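Local coordinates for protein pseudoperoxidase (Leishmania major, PDB 5VIA) that binds heme b through axial histidine and cysteine ligands to the iron and is a pseudoperoxidase of the peroxidase family, at residues P12-E17 against Y80-T85; S84-A89 against R115-T120. One frame throughout, in Å; residues are numbered along the deposited sequence.

Interaction 1: residues P12-E17 against Y80-T85; sequences PKYARE and YPASST
Y14 and Y80 form a T-shaped (edge-to-face) aromatic pair that joins the loop leading into helix 16-29 with the turn between helices 67-79 and 85-99, in a fold of the heme peroxidase family. The ring planes stand at 72°, with centroids 5.0 Å apart. Y80 presents its edge: CD1 comes down over the CG side of the Y14 face, 3.6 Å from Y14 CG, offset toward the rim. A CH-pi contact reinforces the pair, with Y80 CB lying over the same ring 4.1 Å from the Y14 centroid. Y14 CG stands anti to its own carbonyl carbon (chi1 -47°), which directs CG, and with it the ring, toward Y80. The Y80 OH is hydrogen-bonded to S22 OG of helix 16-29.

Apolar packing adds P81, whose CD approaches Y14 CZ at 4.2 Å. At the edge of the Y14 ring, near its plane, lies the backbone N of S83, 4.0 Å from Y14 CE2. The Y14 hydroxyl and P81 O are modelled implausibly close, so the local placement there is doubtful.

On the opposite face of Y14 lies K13 CG. With CG anti to the backbone N (chi1 -176°), the K13 chain runs out past the ring, and its CD meets A82 CB at 3.7 Å.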
loop_
_atom_site.group_PDB
_atom_site.type_symbol
_atom_site.label_atom_id
_atom_site.label_comp_id
_atom_site.label_asym_id
_atom_site.label_seq_id
_atom_site.Cartn_x
_atom_site.Cartn_y
_atom_site.Cartn_z
ATOM N N PRO A 12 4.082 6.449 25.949
ATOM C CA PRO A 12 2.940 5.729 25.377
ATOM C C PRO A 12 2.319 4.865 26.475
ATOM O O PRO A 12 3.047 4.413 27.359
ATOM C CB PRO A 12 3.579 4.853 24.288
ATOM C CG PRO A 12 5.050 4.836 24.597
ATOM C CD PRO A 12 5.344 6.144 25.254
ATOM N N LYS A 13 1.006 4.662 26.446
ATOM C CA LYS A 13 0.350 3.846 27.463
ATOM C C LYS A 13 0.638 2.370 27.224
ATOM O O LYS A 13 0.745 1.580 28.164
ATOM C CB LYS A 13 -1.160 4.096 27.466
ATOM C CG LYS A 13 -1.903 3.343 28.560
ATOM C CD LYS A 13 -3.371 3.729 28.614
ATOM C CE LYS A 13 -3.904 3.618 30.030
ATOM N NZ LYS A 13 -3.603 2.284 30.617
ATOM N N TYR A 14 0.786 2.013 25.951
ATOM C CA TYR A 14 0.958 0.623 25.549
ATOM C C TYR A 14 2.304 0.362 24.892
ATOM O O TYR A 14 2.982 1.288 24.438
ATOM C CB TYR A 14 -0.143 0.226 24.568
ATOM C CG TYR A 14 -1.516 0.640 25.016
ATOM C CD1 TYR A 14 -2.108 0.048 26.121
ATOM C CD2 TYR A 14 -2.221 1.626 24.340
ATOM C CE1 TYR A 14 -3.362 0.422 26.545
ATOM C CE2 TYR A 14 -3.474 2.006 24.752
ATOM C CZ TYR A 14 -4.045 1.400 25.858
ATOM O OH TYR A 14 -5.305 1.769 26.286
ATOM N N ALA A 15 2.677 -0.912 24.836
ATOM C CA ALA A 15 3.830 -1.344 24.058
ATOM C C ALA A 15 3.403 -1.532 22.609
ATOM O O ALA A 15 2.374 -2.158 22.340
ATOM C CB ALA A 15 4.383 -2.635 24.614
ATOM N N ARG A 16 4.194 -0.999 21.681
ATOM C CA ARG A 16 3.871 -1.065 20.260
ATOM C C ARG A 16 3.809 -2.499 19.725
ATOM O O ARG A 16 3.106 -2.764 18.747
ATOM C CB ARG A 16 4.867 -0.228 19.448
ATOM C CG ARG A 16 6.312 -0.690 19.581
ATOM C CD ARG A 16 7.295 0.289 18.947
ATOM N NE ARG A 16 8.675 -0.063 19.298
ATOM C CZ ARG A 16 9.734 0.701 19.047
ATOM N NH1 ARG A 16 9.582 1.873 18.442
ATOM N NH2 ARG A 16 10.943 0.293 19.409
ATOM N N GLU A 17 4.532 -3.418 20.365
ATOM C CA GLU A 17 4.550 -4.813 19.928
ATOM C C GLU A 17 3.271 -5.545 20.313
ATOM O O GLU A 17 2.887 -6.520 19.657
ATOM C CB GLU A 17 5.753 -5.565 20.505
ATOM C CG GLU A 17 6.992 -4.723 20.701
ATOM C CD GLU A 17 6.983 -4.000 22.030
ATOM O OE1 GLU A 17 6.520 -4.595 23.032
ATOM O OE2 GLU A 17 7.428 -2.833 22.068
ATOM N N TYR A 80 -7.116 -1.184 22.651
ATOM C CA TYR A 80 -6.169 -0.150 23.060
ATOM C C TYR A 80 -6.775 1.260 23.036
ATOM O O TYR A 80 -6.395 2.092 22.212
ATOM C CB TYR A 80 -4.897 -0.214 22.198
ATOM C CG TYR A 80 -4.213 -1.564 22.264
ATOM C CD1 TYR A 80 -3.429 -1.909 23.356
ATOM C CD2 TYR A 80 -4.373 -2.499 21.249
ATOM C CE1 TYR A 80 -2.814 -3.138 23.436
ATOM C CE2 TYR A 80 -3.758 -3.734 21.317
ATOM C CZ TYR A 80 -2.977 -4.046 22.414
ATOM O OH TYR A 80 -2.361 -5.274 22.495
ATOM N N PRO A 81 -7.705 1.546 23.965
ATOM C CA PRO A 81 -8.228 2.912 24.088
ATOM C C PRO A 81 -7.081 3.810 24.538
ATOM O O PRO A 81 -6.025 3.269 24.831
ATOM C CB PRO A 81 -9.267 2.780 25.201
ATOM C CG PRO A 81 -8.762 1.667 26.041
ATOM C CD PRO A 81 -8.150 0.689 25.079
ATOM N N ALA A 82 -7.252 5.127 24.572
ATOM C CA ALA A 82 -6.152 6.033 24.949
ATOM C C ALA A 82 -5.032 6.130 23.917
ATOM O O ALA A 82 -4.176 7.011 24.011
ATOM C CB ALA A 82 -5.575 5.695 26.337
ATOM N N SER A 83 -5.017 5.222 22.947
ATOM C CA SER A 83 -4.172 5.406 21.777
ATOM C C SER A 83 -4.978 6.141 20.723
ATOM O O SER A 83 -6.197 6.006 20.667
ATOM C CB SER A 83 -3.711 4.062 21.220
ATOM O OG SER A 83 -3.068 4.245 19.970
ATOM N N SER A 84 -4.311 6.931 19.890
ATOM C CA SER A 84 -4.998 7.544 18.767
ATOM C C SER A 84 -5.263 6.467 17.721
ATOM O O SER A 84 -4.506 5.493 17.605
ATOM C CB SER A 84 -4.177 8.685 18.167
ATOM O OG SER A 84 -3.143 8.193 17.327
ATOM N N THR A 85 -6.347 6.636 16.972
ATOM C CA THR A 85 -6.722 5.692 15.921
ATOM C C THR A 85 -5.701 5.688 14.782
ATOM O O THR A 85 -5.450 4.656 14.158
ATOM C CB THR A 85 -8.148 5.996 15.408
ATOM O OG1 THR A 85 -9.092 5.611 16.415
ATOM C CG2 THR A 85 -8.457 5.217 14.156
#

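Interaction 2: residues S84-A89 against R115-T120; sequences STEDVA and RNDSDT
R115 runs past E86 and D87 in the first turn of helix 85-99, touching them with CB, CG, CD and NH1. Its CB sits 3.5 Å from E86 CB and also near D87 OD1; CG and CD continue past that same oxygen, CD with E86 O nearby as well. The chain is extended from CG to NE, and NE is hydrogen-bonded to I278 O. At the tip, NH1 makes a salt bridge to D87 OD1 at 2.9 Å, the oxygen lying in the guanidinium plane at its edge; NH1 also bonds R112 O. The backbone N of R115 bonds the same D87 OD1 at 3.1 Å, so two donors grip one oxygen from opposite faces of the carboxylate plane. D87 OD2 accepts from G114 N, which helps fix the carboxylate's rotation.

S84 caps the helix N terminus, and D117 binds the first backbone N-H groups after it. S84 OG accepts from D87 N at 3.1 Å, and the same hydroxyl donates to R115 O at 2.7 Å, in the carbonyl plane. From D117, OD2 takes T85 N at 2.8 Å and OD1 takes E86 N at 2.9 Å, each through its syn lone pair. Its negative charge would be expected to suit the positive end of the helix dipole.

Around this junction, E86 and R115 both touch F282, E86 also packs on L44 of helix 33-49, and A89 on M73 of helix 67-79, while the loop 115-120 follows strand 112-113.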
loop_
_atom_site.group_PDB
_atom_site.type_symbol
_atom_site.label_atom_id
_atom_site.label_comp_id
_atom_site.label_asym_id
_atom_site.label_seq_id
_atom_site.Cartn_x
_atom_site.Cartn_y
_atom_site.Cartn_z
ATOM N N SER A 84 -4.311 6.931 19.890
ATOM C CA SER A 84 -4.998 7.544 18.767
ATOM C C SER A 84 -5.263 6.467 17.721
ATOM O O SER A 84 -4.506 5.493 17.605
ATOM C CB SER A 84 -4.177 8.685 18.167
ATOM O OG SER A 84 -3.143 8.193 17.327
ATOM N N THR A 85 -6.347 6.636 16.972
ATOM C CA THR A 85 -6.722 5.692 15.921
ATOM C C THR A 85 -5.701 5.688 14.782
ATOM O O THR A 85 -5.450 4.656 14.158
ATOM C CB THR A 85 -8.148 5.996 15.408
ATOM O OG1 THR A 85 -9.092 5.611 16.415
ATOM C CG2 THR A 85 -8.457 5.217 14.156
ATOM N N GLU A 86 -5.089 6.841 14.524
ATOM C CA GLU A 86 -4.042 6.925 13.514
ATOM C C GLU A 86 -2.806 6.102 13.894
ATOM O O GLU A 86 -2.248 5.399 13.052
ATOM C CB GLU A 86 -3.657 8.388 13.245
ATOM C CG GLU A 86 -4.756 9.243 12.609
ATOM C CD GLU A 86 -5.048 8.895 11.156
ATOM O OE1 GLU A 86 -4.318 8.097 10.532
ATOM O OE2 GLU A 86 -6.034 9.431 10.624
ATOM N N ASP A 87 -2.379 6.192 15.153
ATOM C CA ASP A 87 -1.263 5.375 15.633
ATOM C C ASP A 87 -1.582 3.884 15.482
ATOM O O ASP A 87 -0.766 3.105 14.969
ATOM C CB ASP A 87 -0.942 5.696 17.098
ATOM C CG ASP A 87 -0.031 6.899 17.249
ATOM O OD1 ASP A 87 0.485 7.381 16.224
ATOM O OD2 ASP A 87 0.187 7.352 18.389
ATOM N N VAL A 88 -2.772 3.496 15.923
ATOM C CA VAL A 88 -3.215 2.110 15.805
ATOM C C VAL A 88 -3.204 1.651 14.347
ATOM O O VAL A 88 -2.760 0.548 14.037
ATOM C CB VAL A 88 -4.628 1.918 16.383
ATOM C CG1 VAL A 88 -5.181 0.567 15.974
ATOM C CG2 VAL A 88 -4.609 2.047 17.904
ATOM N N ALA A 89 -3.679 2.508 13.450
ATOM C CA ALA A 89 -3.753 2.148 12.039
ATOM C C ALA A 89 -2.367 1.892 11.447
ATOM O O ALA A 89 -2.181 0.946 10.677
ATOM C CB ALA A 89 -4.508 3.218 11.243
ATOM N N ARG A 115 0.402 10.465 16.526
ATOM C CA ARG A 115 -0.391 10.874 15.364
ATOM C C ARG A 115 -1.734 11.397 15.852
ATOM O O ARG A 115 -2.469 10.678 16.539
ATOM C CB ARG A 115 -0.616 9.704 14.399
ATOM C CG ARG A 115 0.607 9.301 13.589
ATOM C CD ARG A 115 0.412 7.942 12.890
ATOM N NE ARG A 115 1.672 7.521 12.278
ATOM C CZ ARG A 115 2.683 6.989 12.963
ATOM N NH1 ARG A 115 2.569 6.788 14.272
ATOM N NH2 ARG A 115 3.808 6.660 12.346
ATOM N N ASN A 116 -2.030 12.654 15.529
ATOM C CA ASN A 116 -3.286 13.280 15.926
ATOM C C ASN A 116 -4.448 12.751 15.108
ATOM O O ASN A 116 -4.404 12.769 13.877
ATOM C CB ASN A 116 -3.218 14.803 15.738
ATOM C CG ASN A 116 -2.476 15.507 16.861
ATOM O OD1 ASN A 116 -1.444 16.144 16.636
ATOM N ND2 ASN A 116 -3.009 15.412 18.077
ATOM N N ASP A 117 -5.484 12.279 15.787
ATOM C CA ASP A 117 -6.743 12.024 15.115
ATOM C C ASP A 117 -7.335 13.395 14.847
ATOM O O ASP A 117 -8.180 13.882 15.605
ATOM C CB ASP A 117 -7.686 11.193 15.991
ATOM C CG ASP A 117 -7.240 9.751 16.120
ATOM O OD1 ASP A 117 -6.487 9.283 15.238
ATOM O OD2 ASP A 117 -7.648 9.088 17.102
ATOM N N SER A 118 -6.857 14.044 13.795
ATOM C CA SER A 118 -7.396 15.346 13.453
ATOM C C SER A 118 -8.710 15.164 12.699
ATOM O O SER A 118 -9.032 14.081 12.193
ATOM C CB SER A 118 -6.393 16.185 12.651
ATOM O OG SER A 118 -6.142 15.617 11.376
ATOM N N ASP A 119 -9.479 16.235 12.659
ATOM C CA ASP A 119 -10.762 16.230 11.995
ATOM C C ASP A 119 -10.556 17.173 10.827
ATOM O O ASP A 119 -11.044 18.296 10.835
ATOM C CB ASP A 119 -11.808 16.762 12.962
ATOM C CG ASP A 119 -13.212 16.664 12.425
ATOM O OD1 ASP A 119 -13.536 15.678 11.723
ATOM O OD2 ASP A 119 -13.992 17.576 12.733
ATOM N N THR A 120 -9.783 16.717 9.846
ATOM C CA THR A 120 -9.365 17.556 8.727
ATOM C C THR A 120 -10.279 17.339 7.528
ATOM O O THR A 120 -10.591 16.202 7.192
ATOM C CB THR A 120 -7.924 17.207 8.284
ATOM O OG1 THR A 120 -7.046 17.216 9.419
ATOM C CG2 THR A 120 -7.428 18.205 7.259
#

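How the interactions relate
From the N terminus, segment 12-17 includes the start of helix 16-29; the chain continues through that helix and helices 33-49 and 67-79 before interaction 1 closes that largely helical loop at residues 80-85. Interaction 2 begins where interaction 1 ends, sharing S84 and T85, and closes a shorter loop through helix 85-99, helix 105-109 and strand 112-113 to reach 115-120. The two loops therefore follow one another, neither nested nor crossed. Their centres lie 11 Å apart, and S83 OG packs on V88 CG2 at 3.4 Å. Together they tie the N-terminal segment to the connection after helix 67-79, and the loop after strand 112-113 to the start of helix 85-99.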